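Local coordinates for protein 4-hydroxybenzoyl-CoA thioesterase (Staphylococcus aureus, PDB 6FDG) that probably hydrolyses the thioester of 1,4-dihydroxy-2-naphthoyl-CoA in the vitamin K2 pathway, as a hotdog-fold enzyme of the 4-hydroxybenzoyl-CoA thioesterase family, at residues 47-51 with 52-56. Sequence-based numbering, arbitrary orientation. Where two conformers were deposited one is given.
Sequences DMEKQ and GIISP
Gly52 and Ile53 close the C-terminal end of helix 45-50 in a Schellman motif. Gly52 N donates to Glu49 O at 2.9 Å, coming from above the carbonyl plane, and Ile53 N reaches back to Met48 O in a weak, longer bond of 3.4 Å. Gly52 makes the reversal with a positive phi of 78°, the left-handed conformation that glycine takes readily. The apolar partner of the motif is Met48 with Ile53: with CG anti to its backbone N (chi1 173°), the Met48 chain lies obliquely against the isoleucine, CG 4.0 Å from Ile53 CB. Across the turn, Glu49 CA approaches Ile53 O at 3.3 Å in a CA-H...O contact. The Glu49 chain runs on until OE2 touches the branch methyl CG2 of Ile54 at 3.8 Å. Further out, Phe126 packs on Met48 and Ile53, while strand 53-54 pairs antiparallel with strand 101-113. Tyr45 OH bonds Ser55 N and, weakly, Glu49 OE2; Glu49 OE1 forms a salt bridge with Lys17 of a second subunit. The cap gives Glu49 O a good partner and Met48 O a weak one while turning the chain into the sheet, and the salt bridge ties the helix end to the subunit interface.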
loop_
_atom_site.group_PDB
_atom_site.type_symbol
_atom_site.label_atom_id
_atom_site.label_comp_id
_atom_site.label_asym_id
_atom_site.label_seq_id
_atom_site.Cartn_x
_atom_site.Cartn_y
_atom_site.Cartn_z
ATOM N N ASP A 47 20.657 -5.778 -10.480
ATOM C CA ASP A 47 21.540 -6.186 -11.620
ATOM C C ASP A 47 20.899 -7.189 -12.533
ATOM O O ASP A 47 21.023 -7.060 -13.757
ATOM C CB ASP A 47 22.819 -6.814 -11.160
ATOM C CG ASP A 47 23.801 -5.852 -10.564
ATOM O OD1 ASP A 47 23.674 -4.631 -10.714
ATOM O OD2 ASP A 47 24.717 -6.401 -9.888
ATOM N N MET A 48 20.049 -8.097 -12.058
ATOM C CA MET A 48 19.265 -8.957 -12.895
ATOM C C MET A 48 18.304 -8.164 -13.762
ATOM O O MET A 48 18.144 -8.366 -15.001
ATOM C CB MET A 48 18.509 -9.984 -11.997
ATOM C CG MET A 48 17.546 -10.817 -12.763
ATOM S SD MET A 48 16.732 -12.107 -11.778
ATOM C CE MET A 48 17.995 -13.347 -11.757
ATOM N N GLU A 49 17.638 -7.136 -13.197
ATOM C CA GLU A 49 16.681 -6.336 -13.940
ATOM C C GLU A 49 17.386 -5.481 -15.026
ATOM O O GLU A 49 16.809 -5.261 -16.072
ATOM C CB GLU A 49 15.808 -5.465 -13.005
ATOM C CG GLU A 49 14.844 -6.292 -12.165
ATOM C CD GLU A 49 13.539 -5.564 -11.786
ATOM O OE1 GLU A 49 13.599 -4.326 -11.718
ATOM O OE2 GLU A 49 12.524 -6.216 -11.595
ATOM N N LYS A 50 18.628 -5.124 -14.745
ATOM C CA LYS A 50 19.406 -4.350 -15.752
ATOM C C LYS A 50 19.644 -5.155 -16.975
ATOM O O LYS A 50 19.815 -4.582 -18.053
ATOM C CB LYS A 50 20.672 -3.797 -15.181
ATOM C CG LYS A 50 20.537 -2.782 -14.069
ATOM C CD LYS A 50 20.315 -1.314 -14.391
ATOM C CE LYS A 50 20.954 -0.407 -13.318
ATOM N NZ LYS A 50 20.427 0.994 -13.358
ATOM N N GLN A 51 19.625 -6.481 -16.902
ATOM C CA GLN A 51 19.750 -7.387 -18.058
ATOM C C GLN A 51 18.415 -7.665 -18.752
ATOM O O GLN A 51 18.320 -8.512 -19.621
ATOM C CB GLN A 51 20.435 -8.709 -17.635
ATOM C CG GLN A 51 21.793 -8.620 -17.055
ATOM C CD GLN A 51 22.738 -8.084 -18.065
ATOM O OE1 GLN A 51 22.809 -8.550 -19.202
ATOM N NE2 GLN A 51 23.308 -7.019 -17.719
ATOM N N GLY A 52 17.313 -7.005 -18.369
ATOM C CA GLY A 52 16.056 -7.247 -18.958
ATOM C C GLY A 52 15.297 -8.508 -18.519
ATOM O O GLY A 52 14.468 -8.974 -19.180
ATOM N N ILE A 53 15.665 -8.967 -17.307
ATOM C CA ILE A 53 15.027 -10.151 -16.722
ATOM C C ILE A 53 14.341 -9.723 -15.411
ATOM O O ILE A 53 14.915 -9.006 -14.685
ATOM C CB ILE A 53 16.053 -11.260 -16.468
ATOM C CG1 ILE A 53 16.744 -11.728 -17.791
ATOM C CG2 ILE A 53 15.408 -12.510 -15.801
ATOM C CD1 ILE A 53 15.785 -12.240 -18.796
ATOM N N ILE A 54 13.096 -10.178 -15.255
ATOM C CA ILE A 54 12.324 -9.928 -13.992
ATOM C C ILE A 54 12.013 -11.266 -13.405
ATOM O O ILE A 54 11.754 -12.241 -14.085
ATOM C CB ILE A 54 10.970 -9.327 -14.274
ATOM C CG1 ILE A 54 11.124 -8.027 -15.025
ATOM C CG2 ILE A 54 10.262 -8.995 -12.961
ATOM C CD1 ILE A 54 9.808 -7.552 -15.501
ATOM N N SER A 55 11.812 -11.217 -12.042
ATOM C CA SER A 55 11.476 -12.387 -11.256
ATOM C C SER A 55 10.158 -12.189 -10.441
ATOM O O SER A 55 10.290 -11.775 -9.252
ATOM C CB SER A 55 12.597 -12.741 -10.366
ATOM O OG SER A 55 12.431 -13.967 -9.738
ATOM N N PRO A 56 9.081 -12.521 -11.023
ATOM C CA PRO A 56 7.834 -12.398 -10.263
ATOM C C PRO A 56 7.495 -13.582 -9.449
ATOM O O PRO A 56 7.862 -14.741 -9.712
ATOM C CB PRO A 56 6.816 -12.207 -11.353
ATOM C CG PRO A 56 7.318 -13.055 -12.503
ATOM C CD PRO A 56 8.795 -12.831 -12.425
#